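Local atomic coordinates of membrane-associated protein VP24 (PDB entry 4OR8), a protein that may act as a minor matrix protein, with a role in assembly of the viral nucleocapsid and in budding of the virion. Residues V213-I218 and S232-L237; L140-T145 and K196-Q201; L181-D186 and R206-F211; H62-G67 and E240-E245; V114-Q119 and A169-F174. One frame throughout, in Å; residues are numbered along the deposited sequence.

Contact 1 of 5, residues V213-I218 and S232-L237; sequences VEVRRI and SVVFGL
Arg217 has its CG between the backbone N and the carbonyl carbon (chi1 63°), the crowded position, which puts it 3.9 Å from Ser232 CB; a bend at chi3 (69°) then turns NE. The guanidinium lies with one face over Val234 CG2, Arg217 NH1 being 3.8 Å from Val234 CG1. The same CG2 of Val234 meets Val215 CB at 3.8 Å. The two segments are the arms of an antiparallel beta hairpin formed by strands 210-221 and 228-239. Three hydrogen-bonded pairs, Val213-Gly236, Val215-Val234 and Arg217-Ser232, each contribute two backbone bonds, among them Val215 N to Val234 O at 2.9 Å. On the face of Glu214 and Phe235, Arg216 and Val233 run side by side, Arg216 CG lying 4.0 Å from Val233 CG2. Extended beyond CG, Arg216 forms a salt bridge from NE to Glu214 OE2 at 2.9 Å. Glu214 OE1 is hydrogen-bonded to Tyr22 OH of the second subunit.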
# COMPACT_ATOMS: atom_id res chain seq x y z
N VAL B 213 -1.36 -5.45 -11.90
CA VAL B 213 -1.50 -6.76 -12.53
C VAL B 213 -1.97 -6.61 -13.97
O VAL B 213 -3.07 -6.12 -14.23
CB VAL B 213 -2.49 -7.65 -11.77
CG1 VAL B 213 -2.70 -8.96 -12.50
CG2 VAL B 213 -1.99 -7.90 -10.35
N GLU B 214 -1.12 -7.03 -14.91
CA GLU B 214 -1.37 -6.83 -16.33
C GLU B 214 -1.43 -8.16 -17.08
O GLU B 214 -0.57 -9.02 -16.91
CB GLU B 214 -0.27 -5.95 -16.91
CG GLU B 214 -0.13 -6.03 -18.41
CD GLU B 214 1.11 -5.31 -18.91
OE1 GLU B 214 1.87 -4.78 -18.08
OE2 GLU B 214 1.33 -5.29 -20.14
N VAL B 215 -2.45 -8.32 -17.92
CA VAL B 215 -2.60 -9.54 -18.72
C VAL B 215 -2.74 -9.26 -20.21
O VAL B 215 -3.62 -8.51 -20.63
CB VAL B 215 -3.81 -10.37 -18.26
CG1 VAL B 215 -3.95 -11.62 -19.11
CG2 VAL B 215 -3.69 -10.73 -16.79
N ARG B 216 -1.86 -9.86 -21.01
CA ARG B 216 -1.97 -9.77 -22.46
C ARG B 216 -2.45 -11.10 -23.02
O ARG B 216 -1.72 -12.09 -23.00
CB ARG B 216 -0.64 -9.38 -23.09
CG ARG B 216 -0.10 -8.04 -22.60
CD ARG B 216 1.29 -7.77 -23.16
NE ARG B 216 1.83 -6.50 -22.71
CZ ARG B 216 3.03 -6.03 -23.05
NH1 ARG B 216 3.82 -6.74 -23.85
NH2 ARG B 216 3.45 -4.86 -22.59
N ARG B 217 -3.69 -11.13 -23.51
CA ARG B 217 -4.30 -12.36 -23.97
C ARG B 217 -4.80 -12.26 -25.41
O ARG B 217 -4.61 -11.24 -26.08
CB ARG B 217 -5.47 -12.74 -23.05
CG ARG B 217 -6.60 -11.72 -23.05
CD ARG B 217 -7.86 -12.30 -22.43
NE ARG B 217 -7.72 -12.51 -20.99
CZ ARG B 217 -8.34 -11.79 -20.07
NH1 ARG B 217 -9.16 -10.80 -20.43
NH2 ARG B 217 -8.16 -12.05 -18.78
N ILE B 218 -5.43 -13.33 -25.88
CA ILE B 218 -6.07 -13.32 -27.19
C ILE B 218 -7.56 -13.54 -27.02
O ILE B 218 -7.99 -14.58 -26.52
CB ILE B 218 -5.50 -14.40 -28.11
CG1 ILE B 218 -4.04 -14.09 -28.46
CG2 ILE B 218 -6.33 -14.51 -29.38
CD1 ILE B 218 -3.41 -15.08 -29.40
N SER B 232 -5.62 -8.74 -26.92
CA SER B 232 -6.36 -8.02 -25.89
C SER B 232 -5.48 -7.73 -24.67
O SER B 232 -4.64 -8.54 -24.30
CB SER B 232 -7.60 -8.82 -25.48
OG SER B 232 -8.22 -8.23 -24.35
N VAL B 233 -5.68 -6.57 -24.06
CA VAL B 233 -4.91 -6.18 -22.89
C VAL B 233 -5.80 -5.67 -21.77
O VAL B 233 -6.55 -4.71 -21.95
CB VAL B 233 -3.87 -5.09 -23.24
CG1 VAL B 233 -3.23 -4.55 -21.97
CG2 VAL B 233 -2.81 -5.64 -24.19
N VAL B 234 -5.73 -6.32 -20.62
CA VAL B 234 -6.44 -5.86 -19.44
C VAL B 234 -5.45 -5.63 -18.31
O VAL B 234 -4.36 -6.20 -18.32
CB VAL B 234 -7.51 -6.88 -18.97
CG1 VAL B 234 -8.56 -7.09 -20.04
CG2 VAL B 234 -6.86 -8.20 -18.59
N PHE B 235 -5.82 -4.79 -17.36
CA PHE B 235 -4.97 -4.54 -16.21
C PHE B 235 -5.76 -3.98 -15.03
O PHE B 235 -6.77 -3.30 -15.21
CB PHE B 235 -3.81 -3.62 -16.56
CG PHE B 235 -4.21 -2.20 -16.84
CD1 PHE B 235 -4.69 -1.83 -18.09
CD2 PHE B 235 -4.10 -1.22 -15.86
CE1 PHE B 235 -5.06 -0.52 -18.34
CE2 PHE B 235 -4.47 0.09 -16.11
CZ PHE B 235 -4.95 0.44 -17.35
N GLY B 236 -5.29 -4.27 -13.83
CA GLY B 236 -5.90 -3.77 -12.62
C GLY B 236 -4.84 -3.49 -11.57
O GLY B 236 -3.66 -3.77 -11.79
N LEU B 237 -5.26 -2.95 -10.44
CA LEU B 237 -4.32 -2.60 -9.38
C LEU B 237 -4.74 -3.22 -8.06
O LEU B 237 -5.81 -2.92 -7.53
CB LEU B 237 -4.24 -1.08 -9.24
CG LEU B 237 -3.31 -0.53 -8.16
CD1 LEU B 237 -1.88 -0.93 -8.43
CD2 LEU B 237 -3.43 0.99 -8.07

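Contact 2 of 5, residues L140-T145 and K196-Q201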
# COMPACT_ATOMS: atom_id res chain seq x y z
N LEU B 140 -9.21 -19.76 -11.95
CA LEU B 140 -8.99 -18.42 -11.43
C LEU B 140 -8.53 -17.45 -12.51
O LEU B 140 -8.90 -16.28 -12.50
CB LEU B 140 -7.99 -18.45 -10.28
CG LEU B 140 -8.46 -19.15 -9.01
CD1 LEU B 140 -7.30 -19.45 -8.09
CD2 LEU B 140 -9.50 -18.30 -8.30
N LEU B 141 -7.74 -17.94 -13.46
CA LEU B 141 -7.19 -17.08 -14.50
C LEU B 141 -8.16 -16.80 -15.64
O LEU B 141 -8.19 -15.70 -16.19
CB LEU B 141 -5.90 -17.68 -15.06
CG LEU B 141 -4.68 -17.72 -14.13
CD1 LEU B 141 -3.55 -18.52 -14.76
CD2 LEU B 141 -4.22 -16.32 -13.80
N LEU B 142 -8.96 -17.81 -16.01
CA LEU B 142 -9.79 -17.71 -17.20
C LEU B 142 -11.27 -17.41 -16.91
O LEU B 142 -11.99 -16.96 -17.80
CB LEU B 142 -9.68 -18.98 -18.04
CG LEU B 142 -8.28 -19.34 -18.53
CD1 LEU B 142 -8.31 -20.65 -19.29
CD2 LEU B 142 -7.71 -18.23 -19.40
N GLU B 143 -11.71 -17.67 -15.69
CA GLU B 143 -13.12 -17.50 -15.36
C GLU B 143 -13.35 -16.44 -14.28
O GLU B 143 -12.41 -15.98 -13.63
CB GLU B 143 -13.72 -18.83 -14.91
CG GLU B 143 -13.42 -19.99 -15.84
CD GLU B 143 -13.90 -21.32 -15.28
OE1 GLU B 143 -15.08 -21.41 -14.90
OE2 GLU B 143 -13.08 -22.26 -15.22
N VAL B 144 -14.61 -16.07 -14.10
CA VAL B 144 -14.99 -15.12 -13.06
C VAL B 144 -16.11 -15.70 -12.21
O VAL B 144 -16.68 -15.03 -11.36
CB VAL B 144 -15.46 -13.78 -13.67
CG1 VAL B 144 -14.32 -13.12 -14.43
CG2 VAL B 144 -16.67 -13.99 -14.57
N THR B 145 -16.42 -16.97 -12.46
CA THR B 145 -17.46 -17.67 -11.73
C THR B 145 -17.04 -17.89 -10.28
O THR B 145 -15.85 -17.99 -9.97
CB THR B 145 -17.77 -19.03 -12.37
OG1 THR B 145 -16.59 -19.85 -12.35
CG2 THR B 145 -18.22 -18.84 -13.81
N LYS B 196 4.03 -16.86 -18.36
CA LYS B 196 3.04 -17.27 -19.35
C LYS B 196 2.23 -18.42 -18.78
O LYS B 196 2.79 -19.37 -18.25
CB LYS B 196 3.71 -17.71 -20.66
CG LYS B 196 4.13 -16.59 -21.58
CD LYS B 196 5.46 -15.98 -21.16
CE LYS B 196 6.00 -15.04 -22.23
NZ LYS B 196 7.29 -14.43 -21.82
N LEU B 197 0.91 -18.32 -18.87
CA LEU B 197 0.02 -19.35 -18.35
C LEU B 197 -1.22 -19.49 -19.23
O LEU B 197 -1.95 -18.52 -19.45
CB LEU B 197 -0.39 -19.04 -16.91
CG LEU B 197 0.66 -19.22 -15.81
CD1 LEU B 197 0.13 -18.76 -14.45
CD2 LEU B 197 1.14 -20.66 -15.74
N THR B 198 -1.44 -20.70 -19.73
CA THR B 198 -2.59 -21.03 -20.57
C THR B 198 -2.84 -20.05 -21.72
O THR B 198 -3.98 -19.68 -22.00
CB THR B 198 -3.89 -21.18 -19.74
OG1 THR B 198 -4.26 -19.90 -19.20
CG2 THR B 198 -3.68 -22.17 -18.61
N GLY B 199 -1.76 -19.64 -22.39
CA GLY B 199 -1.87 -18.81 -23.57
C GLY B 199 -2.13 -17.34 -23.31
O GLY B 199 -2.78 -16.67 -24.12
N GLN B 200 -1.63 -16.83 -22.19
CA GLN B 200 -1.73 -15.39 -21.93
C GLN B 200 -0.61 -14.87 -21.03
O GLN B 200 -0.41 -15.34 -19.91
CB GLN B 200 -3.11 -15.02 -21.38
CG GLN B 200 -3.56 -15.79 -20.15
CD GLN B 200 -5.01 -15.48 -19.80
OE1 GLN B 200 -5.91 -15.71 -20.61
NE2 GLN B 200 -5.23 -14.94 -18.61
N GLN B 201 0.12 -13.88 -21.54
CA GLN B 201 1.26 -13.31 -20.83
C GLN B 201 0.81 -12.45 -19.66
O GLN B 201 0.10 -11.46 -19.84
CB GLN B 201 2.12 -12.48 -21.78
CG GLN B 201 3.50 -12.17 -21.24
CD GLN B 201 4.25 -11.16 -22.07
OE1 GLN B 201 3.68 -10.15 -22.50
NE2 GLN B 201 5.53 -11.42 -22.32
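The tight turn of the hairpin made by strands 192-196 and 201-206 is packed against the last turn of helix 127-142, whose Leu141 and Leu142 meet Leu197, Thr198 and Gln200. Leu141 supplies the buried apolar contact: its CD1 rests 3.7 Å from Leu197 CD1 and also touches CB of Leu197, the two side chains crossing at about a right angle. The more exposed Leu142 points its CD2 branch at the carboxamide of Gln200, 3.3 Å from OE1. The Leu142 and Thr198 side chains slide past each other in opposite directions, Thr198 OG1 3.8 Å from Leu142 CD2. No hydrogen bond spans the two segments. Within the turn, Thr198 and Gly199 both have left-handed backbone angles, close to those of a type I' turn, and weak backbone bonds pair Leu197 with Gln200 in both directions. Thr198 OG1 also donates to Leu197 O at 2.7 Å, from above the carbonyl plane. In Gln200, chi1 (54°) sets CG between the backbone N and the carbonyl carbon; the extended chain beyond CG carries the amide across to the helix end. Around this contact, Leu141 also packs on Ile110 of helix 104-115, Leu197 touches Lys117 in the loop after that helix, and Gln200 lies against Val215 and Arg217 of strand 210-221.

Contact 3 of 5, residues L181-D186 and R206-F211; sequences LHVVND and RVNMGF
The backbones of Val183 and Arg206 come to 4.9 Å between CA atoms and are joined by a weak bond from Val184 N to Arg206 O (3.3 Å); the same oxygen receives a CA-H...O contact from Val183 CA. Arg206 and Val183 carry the side-chain contact. Arg206 has CG anti to the backbone N (chi1 -177°), and the chain, extended as far as NE, brings CD to 3.2 Å from Leu181 O. Its NH1 donates to that carbonyl at 3.0 Å, nearly along the C=O axis, with the oxygen at the guanidinium edge but 21° out of its plane. Val183 crosses Arg206 at about a right angle, CG2 lying 4.0 Å from Arg206 CG, while its CG1 touches Asn208 OD1 at 3.4 Å. Asn208, which also touches the second subunit, and Met209 form the tight turn that leads from strand 201-206 into strand 210-221, with Val207 and Gly210 paired by backbone bonds in both directions. Within 181-186, Asn185 ND2 bonds almost straight to Val183 O (2.8 Å, 175°). Outside these segments, Arg206 NH2 forms a salt bridge to Glu240 of helix 240-244, although the position of that carboxylate oxygen is uncertain. Phe211 meets the ring of Phe179 edge-to-face and packs on Leu243 of helix 240-244.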
# COMPACT_ATOMS: atom_id res chain seq x y z
N LEU B 181 10.07 -7.68 -4.37
CA LEU B 181 10.14 -6.81 -5.55
C LEU B 181 10.30 -5.35 -5.14
O LEU B 181 9.67 -4.89 -4.19
CB LEU B 181 8.88 -6.95 -6.41
CG LEU B 181 8.65 -8.22 -7.22
CD1 LEU B 181 7.30 -8.15 -7.93
CD2 LEU B 181 9.78 -8.42 -8.22
N HIS B 182 11.14 -4.63 -5.88
CA HIS B 182 11.27 -3.20 -5.68
C HIS B 182 10.25 -2.46 -6.54
O HIS B 182 9.88 -2.92 -7.62
CB HIS B 182 12.68 -2.73 -6.04
CG HIS B 182 13.71 -3.12 -5.03
ND1 HIS B 182 14.37 -2.19 -4.24
CD2 HIS B 182 14.21 -4.33 -4.69
CE1 HIS B 182 15.22 -2.82 -3.46
NE2 HIS B 182 15.15 -4.11 -3.71
N VAL B 183 9.79 -1.32 -6.05
CA VAL B 183 8.98 -0.42 -6.85
C VAL B 183 9.82 -0.00 -8.05
O VAL B 183 11.05 -0.04 -7.98
CB VAL B 183 8.55 0.81 -6.03
CG1 VAL B 183 7.59 1.69 -6.81
CG2 VAL B 183 7.90 0.37 -4.74
N VAL B 184 9.17 0.36 -9.15
CA VAL B 184 9.88 0.76 -10.36
C VAL B 184 10.94 1.82 -10.04
O VAL B 184 10.68 2.78 -9.32
CB VAL B 184 8.92 1.27 -11.44
CG1 VAL B 184 8.02 0.14 -11.92
CG2 VAL B 184 8.08 2.42 -10.92
N ASN B 185 12.14 1.60 -10.56
CA ASN B 185 13.28 2.41 -10.20
C ASN B 185 14.18 2.66 -11.40
O ASN B 185 13.94 2.13 -12.49
CB ASN B 185 14.08 1.73 -9.09
CG ASN B 185 14.45 0.31 -9.43
OD1 ASN B 185 15.53 0.05 -9.97
ND2 ASN B 185 13.56 -0.63 -9.14
N ASP B 186 15.23 3.45 -11.20
CA ASP B 186 16.15 3.79 -12.27
C ASP B 186 17.53 3.18 -12.03
O ASP B 186 18.51 3.61 -12.64
CB ASP B 186 16.27 5.31 -12.42
CG ASP B 186 16.86 5.98 -11.19
OD1 ASP B 186 16.82 5.39 -10.10
OD2 ASP B 186 17.37 7.11 -11.33
N ARG B 206 5.37 -3.99 -9.17
CA ARG B 206 5.16 -3.24 -7.94
C ARG B 206 5.27 -1.73 -8.17
O ARG B 206 6.29 -1.24 -8.66
CB ARG B 206 6.12 -3.68 -6.85
CG ARG B 206 5.88 -2.96 -5.53
CD ARG B 206 6.76 -3.51 -4.42
NE ARG B 206 6.32 -3.01 -3.12
CZ ARG B 206 6.79 -3.43 -1.96
NH1 ARG B 206 7.73 -4.37 -1.92
NH2 ARG B 206 6.33 -2.92 -0.83
N VAL B 207 4.21 -1.01 -7.83
CA VAL B 207 4.23 0.44 -7.85
C VAL B 207 4.07 0.95 -6.42
O VAL B 207 3.97 0.16 -5.49
CB VAL B 207 3.11 1.01 -8.75
CG1 VAL B 207 3.45 0.78 -10.21
CG2 VAL B 207 1.76 0.38 -8.40
N ASN B 208 4.06 2.27 -6.25
CA ASN B 208 3.91 2.85 -4.92
C ASN B 208 2.57 2.50 -4.27
O ASN B 208 2.48 2.40 -3.04
CB ASN B 208 4.07 4.37 -4.98
CG ASN B 208 5.50 4.80 -5.25
OD1 ASN B 208 6.44 4.14 -4.83
ND2 ASN B 208 5.66 5.90 -5.97
N MET B 209 1.54 2.32 -5.09
CA MET B 209 0.20 2.09 -4.58
C MET B 209 -0.07 0.62 -4.30
O MET B 209 -1.00 0.27 -3.58
CB MET B 209 -0.84 2.63 -5.56
CG MET B 209 -0.81 4.14 -5.70
SD MET B 209 -2.17 4.78 -6.69
CE MET B 209 -3.57 4.08 -5.83
N GLY B 210 0.75 -0.24 -4.88
CA GLY B 210 0.58 -1.67 -4.72
C GLY B 210 1.12 -2.42 -5.91
O GLY B 210 2.20 -2.11 -6.41
N PHE B 211 0.37 -3.41 -6.38
CA PHE B 211 0.83 -4.25 -7.47
C PHE B 211 -0.05 -4.11 -8.70
O PHE B 211 -1.24 -4.39 -8.66
CB PHE B 211 0.91 -5.71 -7.02
CG PHE B 211 1.85 -5.94 -5.88
CD1 PHE B 211 3.20 -6.14 -6.11
CD2 PHE B 211 1.39 -5.94 -4.57
CE1 PHE B 211 4.08 -6.34 -5.06
CE2 PHE B 211 2.26 -6.14 -3.52
CZ PHE B 211 3.61 -6.35 -3.76

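Contact 4 of 5, residues H62-G67 and E240-E245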
# COMPACT_ATOMS: atom_id res chain seq x y z
N HIS B 62 -9.42 -8.38 2.00
CA HIS B 62 -10.09 -7.09 2.11
C HIS B 62 -9.66 -6.17 0.98
O HIS B 62 -8.56 -5.61 1.02
CB HIS B 62 -9.79 -6.45 3.46
CG HIS B 62 -10.19 -7.29 4.63
ND1 HIS B 62 -9.42 -8.34 5.10
CD2 HIS B 62 -11.28 -7.24 5.43
CE1 HIS B 62 -10.02 -8.90 6.13
NE2 HIS B 62 -11.15 -8.25 6.36
N ILE B 63 -10.52 -6.01 -0.01
CA ILE B 63 -10.20 -5.24 -1.21
C ILE B 63 -10.82 -3.85 -1.16
O ILE B 63 -12.04 -3.72 -1.15
CB ILE B 63 -10.72 -5.92 -2.49
CG1 ILE B 63 -10.48 -7.43 -2.43
CG2 ILE B 63 -10.07 -5.30 -3.72
CD1 ILE B 63 -9.05 -7.81 -2.24
N PRO B 64 -9.97 -2.81 -1.15
CA PRO B 64 -10.40 -1.40 -1.18
C PRO B 64 -10.76 -0.91 -2.58
O PRO B 64 -10.36 -1.51 -3.58
CB PRO B 64 -9.16 -0.65 -0.68
CG PRO B 64 -8.22 -1.70 -0.15
CD PRO B 64 -8.53 -2.93 -0.92
N ASN B 65 -11.50 0.19 -2.63
CA ASN B 65 -11.88 0.84 -3.89
C ASN B 65 -10.78 1.74 -4.43
O ASN B 65 -11.00 2.52 -5.36
CB ASN B 65 -13.13 1.69 -3.67
CG ASN B 65 -14.41 0.90 -3.86
OD1 ASN B 65 -14.65 0.33 -4.92
ND2 ASN B 65 -15.24 0.87 -2.82
N THR B 66 -9.59 1.61 -3.86
CA THR B 66 -8.49 2.54 -4.13
C THR B 66 -7.91 2.43 -5.54
O THR B 66 -7.61 1.34 -6.02
CB THR B 66 -7.35 2.36 -3.11
OG1 THR B 66 -7.88 2.46 -1.78
CG2 THR B 66 -6.27 3.42 -3.30
N GLY B 67 -7.76 3.58 -6.19
CA GLY B 67 -7.02 3.67 -7.43
C GLY B 67 -7.85 3.60 -8.70
O GLY B 67 -7.36 3.95 -9.77
N GLU B 240 -1.52 -2.75 -1.81
CA GLU B 240 -0.50 -3.43 -1.02
C GLU B 240 -1.06 -4.12 0.22
O GLU B 240 -0.66 -5.24 0.54
CB GLU B 240 0.57 -2.42 -0.62
CG GLU B 240 1.82 -3.02 -0.02
CD GLU B 240 2.90 -1.97 0.18
OE1 GLU B 240 2.78 -0.87 -0.39
OE2 GLU B 240 3.88 -2.25 0.92
N ALA B 241 -2.00 -3.46 0.90
CA ALA B 241 -2.58 -3.98 2.13
C ALA B 241 -3.29 -5.32 1.94
O ALA B 241 -3.31 -6.16 2.84
CB ALA B 241 -3.52 -2.96 2.73
N VAL B 242 -3.87 -5.51 0.76
CA VAL B 242 -4.56 -6.76 0.42
C VAL B 242 -3.66 -7.97 0.62
O VAL B 242 -4.08 -9.00 1.16
CB VAL B 242 -5.04 -6.74 -1.05
CG1 VAL B 242 -5.57 -8.11 -1.45
CG2 VAL B 242 -6.09 -5.66 -1.25
N LEU B 243 -2.41 -7.85 0.18
CA LEU B 243 -1.46 -8.96 0.23
C LEU B 243 -0.60 -8.93 1.49
O LEU B 243 -0.15 -9.98 1.96
CB LEU B 243 -0.58 -8.96 -1.02
CG LEU B 243 -1.34 -8.93 -2.34
CD1 LEU B 243 -0.39 -8.87 -3.51
CD2 LEU B 243 -2.26 -10.14 -2.46
N ARG B 244 -0.36 -7.74 2.04
CA ARG B 244 0.48 -7.61 3.22
C ARG B 244 -0.15 -8.28 4.43
O ARG B 244 0.54 -8.77 5.32
CB ARG B 244 0.78 -6.14 3.51
CG ARG B 244 1.76 -5.93 4.65
CD ARG B 244 2.13 -4.47 4.79
NE ARG B 244 2.88 -3.98 3.63
CZ ARG B 244 4.16 -4.26 3.41
NH1 ARG B 244 4.84 -5.04 4.24
NH2 ARG B 244 4.77 -3.76 2.34
N GLU B 245 -1.48 -8.29 4.46
CA GLU B 245 -2.23 -8.97 5.50
C GLU B 245 -1.93 -10.47 5.53
O GLU B 245 -2.04 -11.11 6.57
CB GLU B 245 -3.73 -8.73 5.29
CG GLU B 245 -4.63 -9.36 6.34
CD GLU B 245 -6.09 -9.01 6.13
OE1 GLU B 245 -6.37 -8.11 5.32
OE2 GLU B 245 -6.95 -9.64 6.79
O HOH W 1 -6.67 -9.04 2.74
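Val242 is wedged against the end of strand 59-64, where this edge strand of the three-stranded antiparallel sheet meets the short helix following strand 228-239 in the pyramidal fold of VP24. The axes of residues 62-64 and 240-244 run antiparallel, 7.7 Å apart at 171°. Val242 CG2 touches His62 O at 3.4 Å and Pro64 CD at 3.7 Å; its CG1 meets Ile63 CD1 at 3.6 Å. Glu245 puts CG anti to the backbone N (chi1 -179°), and the extended chain carries its carboxylate to His62. His62 ND1 donates a weak bond to Glu245 OE1 (3.1 Å), the imidazole and carboxylate planes being 25° apart. Further out, Ile63 rests on Pro104 and Leu108 of helix 104-115. His62 NE2 makes a weak hydrogen bond to Glu82 of the second subunit, and the ring meets Trp83 of that subunit. One water ties strand to helix: it accepts from His62 N at 2.9 Å and lies within hydrogen-bonding distance of both Val242 O and Glu245 OE1, the latter at 2.8 Å.

Contact 5 of 5, residues V114-Q119 and A169-F174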
# COMPACT_ATOMS: atom_id res chain seq x y z
N VAL B 114 -1.79 -17.13 -10.60
CA VAL B 114 -0.34 -17.20 -10.77
C VAL B 114 0.33 -17.90 -9.59
O VAL B 114 1.21 -18.74 -9.78
CB VAL B 114 0.25 -15.78 -10.96
CG1 VAL B 114 1.77 -15.82 -10.92
CG2 VAL B 114 -0.23 -15.18 -12.26
N ALA B 115 -0.10 -17.55 -8.38
CA ALA B 115 0.48 -18.10 -7.16
C ALA B 115 0.33 -19.61 -7.09
O ALA B 115 1.24 -20.32 -6.64
CB ALA B 115 -0.16 -17.46 -5.94
N LEU B 116 -0.81 -20.11 -7.55
CA LEU B 116 -1.05 -21.55 -7.57
C LEU B 116 -0.09 -22.30 -8.49
O LEU B 116 0.05 -23.52 -8.38
CB LEU B 116 -2.49 -21.86 -7.97
CG LEU B 116 -3.55 -22.03 -6.88
CD1 LEU B 116 -3.57 -20.85 -5.94
CD2 LEU B 116 -4.91 -22.24 -7.51
N LYS B 117 0.57 -21.59 -9.39
CA LYS B 117 1.51 -22.24 -10.30
C LYS B 117 2.96 -22.01 -9.86
O LYS B 117 3.88 -22.36 -10.60
CB LYS B 117 1.32 -21.78 -11.75
CG LYS B 117 -0.07 -22.08 -12.33
CD LYS B 117 -0.40 -23.57 -12.28
CE LYS B 117 0.50 -24.37 -13.21
NZ LYS B 117 0.22 -25.83 -13.14
N ASP B 118 3.15 -21.46 -8.67
CA ASP B 118 4.50 -21.23 -8.13
C ASP B 118 5.28 -22.55 -8.03
O ASP B 118 4.77 -23.54 -7.53
CB ASP B 118 4.45 -20.54 -6.76
CG ASP B 118 5.80 -19.94 -6.36
OD1 ASP B 118 6.34 -19.11 -7.13
OD2 ASP B 118 6.33 -20.29 -5.28
N GLN B 119 6.52 -22.54 -8.52
CA GLN B 119 7.35 -23.74 -8.56
C GLN B 119 7.68 -24.30 -7.18
O GLN B 119 7.90 -25.50 -7.01
CB GLN B 119 8.65 -23.48 -9.34
CG GLN B 119 9.57 -22.43 -8.73
CD GLN B 119 9.09 -21.00 -8.96
OE1 GLN B 119 8.42 -20.71 -9.96
NE2 GLN B 119 9.44 -20.10 -8.05
N ALA B 169 -0.02 -22.38 2.74
CA ALA B 169 1.33 -21.94 3.08
C ALA B 169 2.10 -21.47 1.84
O ALA B 169 2.89 -20.53 1.90
CB ALA B 169 2.09 -23.06 3.77
N GLY B 170 1.85 -22.14 0.72
CA GLY B 170 2.48 -21.78 -0.54
C GLY B 170 2.06 -20.42 -1.07
O GLY B 170 2.89 -19.66 -1.56
N VAL B 171 0.76 -20.13 -0.97
CA VAL B 171 0.22 -18.86 -1.45
C VAL B 171 0.74 -17.69 -0.60
O VAL B 171 1.08 -16.64 -1.14
CB VAL B 171 -1.32 -18.87 -1.45
CG1 VAL B 171 -1.87 -17.49 -1.77
CG2 VAL B 171 -1.84 -19.89 -2.45
N LYS B 172 0.80 -17.90 0.71
CA LYS B 172 1.36 -16.90 1.61
C LYS B 172 2.82 -16.65 1.26
O LYS B 172 3.30 -15.52 1.29
CB LYS B 172 1.24 -17.34 3.07
CG LYS B 172 -0.18 -17.33 3.61
CD LYS B 172 -0.25 -17.91 5.02
CE LYS B 172 0.39 -16.99 6.04
NZ LYS B 172 -0.36 -15.72 6.20
N ASN B 173 3.52 -17.73 0.92
CA ASN B 173 4.92 -17.64 0.54
C ASN B 173 5.11 -16.84 -0.74
O ASN B 173 6.05 -16.05 -0.86
CB ASN B 173 5.51 -19.05 0.38
CG ASN B 173 6.94 -19.03 -0.12
OD1 ASN B 173 7.20 -19.33 -1.28
ND2 ASN B 173 7.87 -18.67 0.75
N PHE B 174 4.20 -17.03 -1.70
CA PHE B 174 4.26 -16.28 -2.95
C PHE B 174 3.98 -14.80 -2.72
O PHE B 174 4.61 -13.95 -3.34
CB PHE B 174 3.27 -16.85 -3.96
CG PHE B 174 3.28 -16.14 -5.29
CD1 PHE B 174 4.21 -16.48 -6.25
CD2 PHE B 174 2.36 -15.14 -5.56
CE1 PHE B 174 4.23 -15.83 -7.47
CE2 PHE B 174 2.38 -14.49 -6.78
CZ PHE B 174 3.31 -14.83 -7.74
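Phe174 is the bump of this contact, and the end of helix 104-115 together with the turn that follows forms the hollow. CG of Phe174, anti to the backbone N (chi1 -180°), is directed toward Ala115. The ring lies face-on to that residue: CA of Ala115 stands 3.9 Å from the ring centroid, only 13° off the normal, a CH-pi contact over the face. Ala115 CB touches Phe174 CD2 at 3.4 Å. Val114 CG1 packs obliquely on the far tip of the ring, 3.7 Å from CZ, and Asp118 OD1 sits at the ring edge, 3.5 Å from CD1, with the carboxylate turned 67° from the ring plane. A type I beta turn from Ala115 to Asp118 folds the aspartate back to this edge, and its OD2 makes a long, weak ion pair with Lys177 NZ. One helical turn before Phe174, Val171 supplies a second contact, its CG2 against Leu116 CD1 at 4.0 Å. No hydrogen bond joins the segments. Around them, Val171 also packs on Leu112 of helix 104-115 and Phe59 of strand 59-64, Phe174 reaches Leu111, and Leu116 touches Leu136 and Leu140 of helix 127-142.

From the N terminus, strand 59-64 opens contact 4, which closes only at helix 240-244, so the other four contacts all nest inside its loop. Contact 5 opens next, at the end of helix 104-115, and contact 2 opens at residues 140-145 before contact 5 closes on helix 161-178; the two cross. Contact 2 closes at the turn 196-201, after contact 3 has opened at 181-186, so these cross as well. Contact 3 closes at 206-211, and contact 1 follows in series. Contact 5 ties helix 104-115 to helix 161-178, contact 2 ties helix 127-142 to a hairpin turn, contacts 1 and 3 hold the larger sheet and the loop before it, and contact 4 joins the three-stranded sheet to helix 240-244.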